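Local coordinates for protein 1H-3-hydroxy-4-oxoquinoline 2,4-dioxygenase (Pseudomonas putida, PDB 3IBT) that cleaves the ring of 3-hydroxy-1H-quinolin-4-one with O2 and no cofactor, giving N-formylanthranilate and carbon monoxide in oxoquinoline degradation, at residues A[151-156]-A[242-247]; A[160-165]-A[246-251]; A[121-126]-A[218-223]. One frame throughout, in Å; residues are numbered along the deposited sequence.

Contact 1 of 3, residues A[151-156]-A[242-247]; sequences DEWAET and RTHFPS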
loop_
_atom_site.group_PDB
_atom_site.type_symbol
_atom_site.label_atom_id
_atom_site.label_comp_id
_atom_site.label_asym_id
_atom_site.label_seq_id
_atom_site.Cartn_x
_atom_site.Cartn_y
_atom_site.Cartn_z
ATOM N N ASP A 151 -5.588 -11.350 -13.388
ATOM C CA ASP A 151 -6.065 -11.120 -14.747
ATOM C C ASP A 151 -6.490 -9.656 -14.859
ATOM O O ASP A 151 -6.216 -8.975 -15.863
ATOM C CB ASP A 151 -7.239 -12.052 -15.081
ATOM C CG ASP A 151 -6.809 -13.528 -15.278
ATOM O OD1 ASP A 151 -6.249 -13.861 -16.349
ATOM O OD2 ASP A 151 -7.059 -14.376 -14.378
ATOM N N GLU A 152 -7.125 -9.174 -13.794
ATOM C CA GLU A 152 -7.612 -7.813 -13.725
ATOM C C GLU A 152 -6.458 -6.826 -13.550
ATOM O O GLU A 152 -6.154 -6.041 -14.449
ATOM C CB GLU A 152 -8.609 -7.665 -12.584
ATOM C CG GLU A 152 -9.096 -6.221 -12.410
ATOM C CD GLU A 152 -10.131 -6.086 -11.291
ATOM O OE1 GLU A 152 -11.127 -6.859 -11.296
ATOM O OE2 GLU A 152 -9.944 -5.209 -10.407
ATOM N N TRP A 153 -5.826 -6.872 -12.387
ATOM C CA TRP A 153 -4.660 -6.054 -12.091
ATOM C C TRP A 153 -3.669 -5.903 -13.257
ATOM O O TRP A 153 -3.139 -4.782 -13.511
ATOM C CB TRP A 153 -3.964 -6.625 -10.858
ATOM C CG TRP A 153 -4.742 -6.386 -9.572
ATOM C CD1 TRP A 153 -5.785 -5.512 -9.393
ATOM C CD2 TRP A 153 -4.503 -6.989 -8.292
ATOM N NE1 TRP A 153 -6.215 -5.537 -8.091
ATOM C CE2 TRP A 153 -5.448 -6.430 -7.385
ATOM C CE3 TRP A 153 -3.583 -7.929 -7.819
ATOM C CZ2 TRP A 153 -5.516 -6.807 -6.031
ATOM C CZ3 TRP A 153 -3.639 -8.288 -6.476
ATOM C CH2 TRP A 153 -4.603 -7.733 -5.598
ATOM N N ALA A 154 -3.432 -7.008 -13.978
ATOM C CA ALA A 154 -2.486 -6.979 -15.103
ATOM C C ALA A 154 -2.974 -6.271 -16.348
ATOM O O ALA A 154 -2.176 -5.733 -17.076
ATOM C CB ALA A 154 -2.028 -8.367 -15.470
ATOM N N GLU A 155 -4.276 -6.302 -16.608
ATOM C CA GLU A 155 -4.837 -5.864 -17.895
ATOM C C GLU A 155 -3.994 -6.315 -19.089
ATOM O O GLU A 155 -3.506 -7.425 -19.072
ATOM C CB GLU A 155 -5.082 -4.377 -17.891
ATOM C CG GLU A 155 -6.312 -4.039 -18.702
ATOM C CD GLU A 155 -6.023 -3.132 -19.875
ATOM O OE1 GLU A 155 -6.974 -2.508 -20.386
ATOM O OE2 GLU A 155 -4.840 -2.998 -20.275
ATOM N N THR A 156 -3.797 -5.470 -20.093
ATOM C CA THR A 156 -3.087 -5.841 -21.333
ATOM C C THR A 156 -1.603 -5.503 -21.375
ATOM O O THR A 156 -1.090 -5.183 -22.448
ATOM C CB THR A 156 -3.638 -5.071 -22.568
ATOM O OG1 THR A 156 -4.917 -4.520 -22.273
ATOM C CG2 THR A 156 -3.711 -5.974 -23.846
ATOM N N ARG A 242 -2.152 0.930 -17.436
ATOM C CA ARG A 242 -3.252 -0.000 -17.609
ATOM C C ARG A 242 -3.255 -0.924 -16.395
ATOM O O ARG A 242 -4.169 -1.731 -16.214
ATOM C CB ARG A 242 -3.090 -0.794 -18.914
ATOM C CG ARG A 242 -2.505 0.003 -20.059
ATOM C CD ARG A 242 -3.581 0.683 -20.968
ATOM N NE ARG A 242 -4.642 1.432 -20.273
ATOM C CZ ARG A 242 -5.934 1.086 -20.284
ATOM N NH1 ARG A 242 -6.352 0.004 -20.957
ATOM N NH2 ARG A 242 -6.820 1.814 -19.615
ATOM N N THR A 243 -2.253 -0.749 -15.542
ATOM C CA THR A 243 -1.920 -1.675 -14.468
ATOM C C THR A 243 -2.317 -1.173 -13.084
ATOM O O THR A 243 -2.527 0.031 -12.879
ATOM C CB THR A 243 -0.383 -1.908 -14.546
ATOM O OG1 THR A 243 -0.151 -3.042 -15.363
ATOM C CG2 THR A 243 0.367 -1.993 -13.174
ATOM N N HIS A 244 -2.368 -2.104 -12.138
ATOM C CA HIS A 244 -2.629 -1.818 -10.720
ATOM C C HIS A 244 -1.386 -1.328 -9.909
ATOM O O HIS A 244 -1.561 -0.838 -8.793
ATOM C CB HIS A 244 -3.315 -3.068 -10.097
ATOM C CG HIS A 244 -3.618 -2.991 -8.621
ATOM N ND1 HIS A 244 -4.432 -2.024 -8.063
ATOM C CD2 HIS A 244 -3.275 -3.820 -7.600
ATOM C CE1 HIS A 244 -4.552 -2.247 -6.761
ATOM N NE2 HIS A 244 -3.860 -3.329 -6.455
ATOM N N PHE A 245 -0.161 -1.415 -10.457
ATOM C CA PHE A 245 1.079 -1.082 -9.699
ATOM C C PHE A 245 1.842 0.005 -10.413
ATOM O O PHE A 245 2.826 -0.243 -11.128
ATOM C CB PHE A 245 1.943 -2.286 -9.560
ATOM C CG PHE A 245 1.164 -3.533 -9.486
ATOM C CD1 PHE A 245 0.827 -4.216 -10.649
ATOM C CD2 PHE A 245 0.732 -4.028 -8.250
ATOM C CE1 PHE A 245 0.079 -5.411 -10.601
ATOM C CE2 PHE A 245 -0.002 -5.214 -8.171
ATOM C CZ PHE A 245 -0.341 -5.916 -9.362
ATOM N N PRO A 246 1.363 1.243 -10.261
ATOM C CA PRO A 246 2.071 2.331 -10.917
ATOM C C PRO A 246 3.560 2.449 -10.488
ATOM O O PRO A 246 4.389 3.006 -11.209
ATOM C CB PRO A 246 1.264 3.572 -10.508
ATOM C CG PRO A 246 0.362 3.160 -9.410
ATOM C CD PRO A 246 0.162 1.694 -9.518
ATOM N N SER A 247 3.906 1.924 -9.329
ATOM C CA SER A 247 5.290 1.980 -8.890
ATOM C C SER A 247 6.175 1.064 -9.728
ATOM O O SER A 247 7.369 1.251 -9.766
ATOM C CB SER A 247 5.362 1.566 -7.446
ATOM O OG SER A 247 4.704 0.302 -7.316
#
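Trp153 lays the five-membered ring of its indole on the imidazole of His244 in a face-to-face stack, ring centres 3.7 Å apart and planes inclined by 13°. On the imidazole, Trp153 NE1 stands over the ring centre; on the indole, His244 CD2 lies off toward the rim, with Trp153 CE2 its close neighbour at 3.4 Å. The two side chains run side by side and point the same way. His244 holds CG anti to its backbone N (chi1 178°), which sets the imidazole alongside the indole. Phe245 completes the aromatic cluster: one face of its ring is covered by His244 CB, while its CZ comes obliquely to Trp153 CB at 4.0 Å.

Beyond the rings the two backbones meet. His244 N donates to Trp153 O at 3.1 Å in a clearly bent bond, and Thr243 CA adds a CA-H...O contact of 3.5 Å to that same Trp153 oxygen, near the end of helix 142-154. Farther along, Glu155 OE1 forms a salt bridge with Arg242 NH1 at 2.7 Å. The bridge runs through this one pair of atoms, with the carboxylate and guanidinium planes 84° apart. The other oxygen, Glu155 OE2, accepts from both OG1 and N of Thr156, which come from one face of the carboxylate.

By similarity, His244 is the proton donor/acceptor and Trp153 binds substrate. His244 ND1 has a weak hydrogen bond to Asp120, the residue thought to raise its basicity, and the His244 side chain also touches Ser95. The stack and the weak bond to Asp120 would together limit how the imidazole can turn, consistent with a base held in a set orientation at the substrate site, in a dioxygenase that needs no cofactor.

Contact 2 of 3, residues A[160-165]-A[246-251]; sequences ADVLNH and PSLENP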
loop_
_atom_site.group_PDB
_atom_site.type_symbol
_atom_site.label_atom_id
_atom_site.label_comp_id
_atom_site.label_asym_id
_atom_site.label_seq_id
_atom_site.Cartn_x
_atom_site.Cartn_y
_atom_site.Cartn_z
ATOM N N ALA A 160 7.429 -6.182 -18.404
ATOM C CA ALA A 160 8.291 -7.236 -17.876
ATOM C C ALA A 160 8.198 -7.315 -16.357
ATOM O O ALA A 160 7.965 -8.398 -15.813
ATOM C CB ALA A 160 9.708 -7.015 -18.312
ATOM N N ASP A 161 8.327 -6.160 -15.700
ATOM C CA ASP A 161 8.403 -6.040 -14.246
ATOM C C ASP A 161 7.093 -6.292 -13.539
ATOM O O ASP A 161 7.097 -6.792 -12.422
ATOM C CB ASP A 161 8.874 -4.644 -13.825
ATOM C CG ASP A 161 10.265 -4.289 -14.344
ATOM O OD1 ASP A 161 11.085 -5.218 -14.649
ATOM O OD2 ASP A 161 10.539 -3.053 -14.412
ATOM N N VAL A 162 5.974 -5.914 -14.149
ATOM C CA VAL A 162 4.657 -6.127 -13.524
ATOM C C VAL A 162 4.314 -7.590 -13.642
ATOM O O VAL A 162 3.921 -8.227 -12.655
ATOM C CB VAL A 162 3.560 -5.293 -14.204
ATOM C CG1 VAL A 162 2.232 -5.690 -13.707
ATOM C CG2 VAL A 162 3.784 -3.855 -13.914
ATOM N N LEU A 163 4.470 -8.104 -14.866
ATOM C CA LEU A 163 4.328 -9.537 -15.123
ATOM C C LEU A 163 5.188 -10.342 -14.158
ATOM O O LEU A 163 4.702 -11.271 -13.528
ATOM C CB LEU A 163 4.644 -9.884 -16.580
ATOM C CG LEU A 163 3.639 -9.297 -17.565
ATOM C CD1 LEU A 163 4.107 -9.425 -18.974
ATOM C CD2 LEU A 163 2.329 -9.992 -17.432
ATOM N N ASN A 164 6.445 -9.959 -13.999
ATOM C CA ASN A 164 7.319 -10.718 -13.118
ATOM C C ASN A 164 6.775 -10.738 -11.699
ATOM O O ASN A 164 6.905 -11.754 -10.954
ATOM C CB ASN A 164 8.749 -10.171 -13.084
ATOM C CG ASN A 164 9.638 -10.998 -12.158
ATOM O OD1 ASN A 164 9.732 -12.221 -12.301
ATOM N ND2 ASN A 164 10.233 -10.356 -11.175
ATOM N N HIS A 165 6.192 -9.591 -11.338
ATOM C CA HIS A 165 5.655 -9.421 -10.010
ATOM C C HIS A 165 4.514 -10.413 -9.766
ATOM O O HIS A 165 4.551 -11.231 -8.833
ATOM C CB HIS A 165 5.180 -8.016 -9.802
ATOM C CG HIS A 165 4.654 -7.782 -8.437
ATOM N ND1 HIS A 165 5.471 -7.692 -7.333
ATOM C CD2 HIS A 165 3.392 -7.637 -7.983
ATOM C CE1 HIS A 165 4.737 -7.484 -6.256
ATOM N NE2 HIS A 165 3.470 -7.458 -6.622
ATOM N N PRO A 246 1.363 1.243 -10.261
ATOM C CA PRO A 246 2.071 2.331 -10.917
ATOM C C PRO A 246 3.560 2.449 -10.488
ATOM O O PRO A 246 4.389 3.006 -11.209
ATOM C CB PRO A 246 1.264 3.572 -10.508
ATOM C CG PRO A 246 0.362 3.160 -9.410
ATOM C CD PRO A 246 0.162 1.694 -9.518
ATOM N N SER A 247 3.906 1.924 -9.329
ATOM C CA SER A 247 5.290 1.980 -8.890
ATOM C C SER A 247 6.175 1.064 -9.728
ATOM O O SER A 247 7.369 1.251 -9.766
ATOM C CB SER A 247 5.362 1.566 -7.446
ATOM O OG SER A 247 4.704 0.302 -7.316
ATOM N N LEU A 248 5.572 0.078 -10.392
ATOM C CA LEU A 248 6.313 -0.847 -11.223
ATOM C C LEU A 248 6.182 -0.422 -12.646
ATOM O O LEU A 248 7.174 -0.296 -13.337
ATOM C CB LEU A 248 5.742 -2.251 -11.092
ATOM C CG LEU A 248 6.095 -3.068 -9.860
ATOM C CD1 LEU A 248 5.337 -4.404 -9.923
ATOM C CD2 LEU A 248 7.595 -3.292 -9.773
ATOM N N GLU A 249 4.940 -0.205 -13.084
ATOM C CA GLU A 249 4.663 0.213 -14.460
ATOM C C GLU A 249 5.228 1.627 -14.837
ATOM O O GLU A 249 5.695 1.861 -15.971
ATOM C CB GLU A 249 3.167 0.141 -14.746
ATOM C CG GLU A 249 2.873 0.227 -16.228
ATOM C CD GLU A 249 1.361 0.264 -16.540
ATOM O OE1 GLU A 249 0.561 0.587 -15.603
ATOM O OE2 GLU A 249 0.983 -0.045 -17.723
ATOM N N ASN A 250 5.156 2.570 -13.914
ATOM C CA ASN A 250 5.557 3.902 -14.248
ATOM C C ASN A 250 6.376 4.566 -13.173
ATOM O O ASN A 250 5.971 5.600 -12.639
ATOM C CB ASN A 250 4.353 4.750 -14.607
ATOM C CG ASN A 250 3.850 4.489 -16.035
ATOM O OD1 ASN A 250 4.610 4.508 -17.016
ATOM N ND2 ASN A 250 2.545 4.236 -16.152
ATOM N N PRO A 251 7.563 4.004 -12.880
ATOM C CA PRO A 251 8.307 4.550 -11.752
ATOM C C PRO A 251 8.669 6.022 -11.966
ATOM O O PRO A 251 8.585 6.764 -11.004
ATOM C CB PRO A 251 9.564 3.668 -11.665
ATOM C CG PRO A 251 9.675 3.021 -12.998
ATOM C CD PRO A 251 8.282 2.912 -13.559
#
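Leu248 reaches from the short helix 246-249 to helix 160-169, meeting Val162 with the base of its side chain and His165 with its tip. At the base, the Val162 and Leu248 side chains slant across each other, and Val162 CG2 packs on Leu248 CB at 3.8 Å. The same methyl also lies near the next residue, 4.1 Å from Glu249 CB. At the tip, Leu248 meets His165 nearly at a right angle: Leu248 CD1 sits 3.6 Å from His165 CB and comes to the imidazole obliquely. Its chi2 of 177° carries CD1 out in an extended line, past the backbone carbonyl of Asp161, where Leu248 CD1 and Asp161 O are 3.9 Å apart.

No hydrogen bond crosses between the segments; the polar groups look elsewhere. The Asp161 carboxylate takes a hydrogen bond from Asn39, and that of Glu249 accepts from the backbone N of Thr243 and of Arg242, closing the chain back on the turn that carries His244. The rings of His165 and Phe245 form an edge-to-face pair, and the His165 side chain touches Gln32, a substrate-binding residue by similarity.

This is apolar helix-to-helix packing between two parts of an alpha/beta-hydrolase fold: the helical cap inserted after strand 115-119, and the core segment that follows His244, by similarity the active-site histidine.

Contact 3 of 3, residues A[121-126]-A[218-223]; sequences WLLQPH and QDYRQL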
loop_
_atom_site.group_PDB
_atom_site.type_symbol
_atom_site.label_atom_id
_atom_site.label_comp_id
_atom_site.label_asym_id
_atom_site.label_seq_id
_atom_site.Cartn_x
_atom_site.Cartn_y
_atom_site.Cartn_z
ATOM N N TRP A 121 -5.377 2.525 -4.318
ATOM C CA TRP A 121 -6.321 2.078 -3.316
ATOM C C TRP A 121 -7.716 2.290 -3.889
ATOM O O TRP A 121 -8.071 3.434 -4.251
ATOM C CB TRP A 121 -6.212 3.051 -2.181
ATOM C CG TRP A 121 -6.737 2.567 -0.908
ATOM C CD1 TRP A 121 -7.057 1.296 -0.584
ATOM C CD2 TRP A 121 -6.940 3.348 0.259
ATOM N NE1 TRP A 121 -7.467 1.240 0.699
ATOM C CE2 TRP A 121 -7.388 2.484 1.254
ATOM C CE3 TRP A 121 -6.788 4.711 0.554
ATOM C CZ2 TRP A 121 -7.687 2.916 2.552
ATOM C CZ3 TRP A 121 -7.073 5.155 1.858
ATOM C CH2 TRP A 121 -7.513 4.248 2.841
ATOM N N LEU A 122 -8.507 1.212 -3.950
ATOM C CA LEU A 122 -9.838 1.254 -4.535
ATOM C C LEU A 122 -10.802 2.001 -3.620
ATOM O O LEU A 122 -11.244 1.493 -2.580
ATOM C CB LEU A 122 -10.314 -0.170 -4.840
ATOM C CG LEU A 122 -11.708 -0.403 -5.420
ATOM C CD1 LEU A 122 -11.848 0.057 -6.873
ATOM C CD2 LEU A 122 -12.039 -1.874 -5.273
ATOM N N LEU A 123 -11.112 3.228 -4.019
ATOM C CA LEU A 123 -11.783 4.137 -3.116
ATOM C C LEU A 123 -13.224 3.732 -2.827
ATOM O O LEU A 123 -13.816 4.175 -1.820
ATOM C CB LEU A 123 -11.726 5.550 -3.646
ATOM C CG LEU A 123 -10.309 6.060 -3.740
ATOM C CD1 LEU A 123 -10.341 7.400 -4.430
ATOM C CD2 LEU A 123 -9.601 6.175 -2.406
ATOM N N GLN A 124 -13.777 2.842 -3.650
ATOM C CA GLN A 124 -15.146 2.481 -3.476
ATOM C C GLN A 124 -15.341 1.027 -3.915
ATOM O O GLN A 124 -14.992 0.677 -5.046
ATOM C CB GLN A 124 -15.912 3.433 -4.348
ATOM C CG GLN A 124 -17.314 3.594 -3.937
ATOM C CD GLN A 124 -17.722 5.051 -3.976
ATOM O OE1 GLN A 124 -17.328 5.828 -3.077
ATOM N NE2 GLN A 124 -18.522 5.439 -5.003
ATOM N N PRO A 125 -15.913 0.162 -3.044
ATOM C CA PRO A 125 -15.998 -1.253 -3.429
ATOM C C PRO A 125 -17.072 -1.418 -4.471
ATOM O O PRO A 125 -17.867 -0.503 -4.635
ATOM C CB PRO A 125 -16.427 -1.961 -2.124
ATOM C CG PRO A 125 -17.124 -0.933 -1.325
ATOM C CD PRO A 125 -16.547 0.411 -1.730
ATOM N N HIS A 126 -17.127 -2.557 -5.158
ATOM C CA HIS A 126 -18.219 -2.817 -6.133
ATOM C C HIS A 126 -18.484 -4.327 -6.206
ATOM O O HIS A 126 -17.666 -5.096 -5.711
ATOM C CB HIS A 126 -17.800 -2.265 -7.487
ATOM C CG HIS A 126 -16.467 -2.754 -7.923
ATOM N ND1 HIS A 126 -16.240 -4.069 -8.271
ATOM C CD2 HIS A 126 -15.278 -2.122 -8.039
ATOM C CE1 HIS A 126 -14.968 -4.223 -8.600
ATOM N NE2 HIS A 126 -14.361 -3.055 -8.467
ATOM N N GLN A 218 -13.678 5.649 -16.441
ATOM C CA GLN A 218 -13.876 7.090 -16.510
ATOM C C GLN A 218 -14.771 7.598 -15.374
ATOM O O GLN A 218 -14.446 8.616 -14.772
ATOM C CB GLN A 218 -14.323 7.581 -17.881
ATOM C CG GLN A 218 -14.495 9.114 -17.960
ATOM C CD GLN A 218 -13.230 9.961 -17.551
ATOM O OE1 GLN A 218 -12.088 9.465 -17.525
ATOM N NE2 GLN A 218 -13.454 11.253 -17.261
ATOM N N ASP A 219 -15.838 6.880 -15.027
ATOM C CA ASP A 219 -16.654 7.284 -13.871
ATOM C C ASP A 219 -15.807 7.545 -12.613
ATOM O O ASP A 219 -15.995 8.593 -11.937
ATOM C CB ASP A 219 -17.723 6.250 -13.537
ATOM C CG ASP A 219 -18.865 6.202 -14.562
ATOM O OD1 ASP A 219 -19.051 7.166 -15.382
ATOM O OD2 ASP A 219 -19.591 5.162 -14.521
ATOM N N TYR A 220 -14.907 6.580 -12.322
ATOM C CA TYR A 220 -14.037 6.558 -11.155
ATOM C C TYR A 220 -13.067 7.715 -11.166
ATOM O O TYR A 220 -12.843 8.349 -10.142
ATOM C CB TYR A 220 -13.231 5.245 -11.140
ATOM C CG TYR A 220 -12.461 4.935 -9.855
ATOM C CD1 TYR A 220 -13.102 4.320 -8.766
ATOM C CD2 TYR A 220 -11.086 5.209 -9.741
ATOM C CE1 TYR A 220 -12.414 3.994 -7.582
ATOM C CE2 TYR A 220 -10.368 4.889 -8.537
ATOM C CZ TYR A 220 -11.053 4.284 -7.477
ATOM O OH TYR A 220 -10.412 3.984 -6.305
ATOM N N ARG A 221 -12.458 7.972 -12.316
ATOM C CA ARG A 221 -11.570 9.103 -12.424
ATOM C C ARG A 221 -12.366 10.366 -12.100
ATOM O O ARG A 221 -11.891 11.221 -11.384
ATOM C CB ARG A 221 -10.964 9.164 -13.825
ATOM C CG ARG A 221 -10.145 7.922 -14.205
ATOM C CD ARG A 221 -9.663 8.027 -15.640
ATOM N NE ARG A 221 -9.073 6.783 -16.101
ATOM C CZ ARG A 221 -9.690 5.927 -16.918
ATOM N NH1 ARG A 221 -10.916 6.203 -17.363
ATOM N NH2 ARG A 221 -9.095 4.791 -17.307
ATOM N N GLN A 222 -13.599 10.453 -12.601
ATOM C CA GLN A 222 -14.472 11.581 -12.346
ATOM C C GLN A 222 -14.900 11.681 -10.866
ATOM O O GLN A 222 -15.018 12.780 -10.298
ATOM C CB GLN A 222 -15.696 11.431 -13.221
ATOM C CG GLN A 222 -16.522 12.656 -13.369
ATOM C CD GLN A 222 -15.710 13.885 -13.655
ATOM O OE1 GLN A 222 -15.758 14.831 -12.891
ATOM N NE2 GLN A 222 -14.977 13.895 -14.768
ATOM N N LEU A 223 -15.157 10.542 -10.249
ATOM C CA LEU A 223 -15.499 10.514 -8.837
ATOM C C LEU A 223 -14.416 11.193 -7.991
ATOM O O LEU A 223 -14.726 11.796 -6.974
ATOM C CB LEU A 223 -15.659 9.068 -8.357
ATOM C CG LEU A 223 -15.908 8.889 -6.858
ATOM C CD1 LEU A 223 -17.411 8.863 -6.584
ATOM C CD2 LEU A 223 -15.174 7.669 -6.195
#
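Tyr220 leaves helix 218-230 with CG anti to its backbone N (chi1 -169°), and a chi2 of 84° turns the ring so that Leu123 N of the facing loop lies in its plane, at the edge. There Leu123 N donates to Tyr220 OH at 2.5 Å, almost straight at 175°. The carbonyl oxygen of Trp121 also lies near the hydroxyl, with Trp121 O and Tyr220 OH 3.2 Å apart.

Carbon contacts surround this polar point. Leu123 crosses the tyrosine at about a right angle and brings its CB to 4.1 Å from Tyr220 CZ. From Leu122, CD1 approaches obliquely and rests 4.0 Å from Tyr220 CE1. One turn farther along the helix, Leu223 CD1 touches the amide end of Gln124, NE2, at 3.9 Å, the two side chains passing at a slant.

The loop 121-126 runs between strand 115-119 and helix 127-135 without regular structure, and it has other grips too: Trp121 N donates to His210, and Leu122 O is met by the hydroxyl of Tyr189. Met199 of helix 195-200 packs against Leu123, while Pro215 touches both Leu122 and Tyr220.

Chemically, a buried tyrosine hydroxyl here takes the N-H of a loop residue outside any regular helix or strand. Both Tyr220 and Leu123 are buried, so the bond satisfies the Leu123 N-H in a buried place lined largely by carbon. It ties helix 218-230 to the chain immediately after Asp120, which by similarity makes the active-site histidine more basic.

Contacts 1 and 2 are neighbours, their centres about 8 Å apart, and both end on helix 246-249, sharing Pro246 and Ser247. Their other halves come from helices 142-154 and 160-169, consecutive in the chain, so two cap helices close on the same histidine-bearing segment. Contact 3 lies farther off, about 15 Å from contact 1 and about 22 Å from contact 2 between centres, touching neither. Along the chain the order is 121-126, 151-156, 160-165, 218-223, then 242-251, so contact 3 interlaces with the other two. Contacts 1 and 2 join cap to core, while contact 3 ties helix 218-230 to the loop after strand 115-119, near where Asp120 and His244 meet.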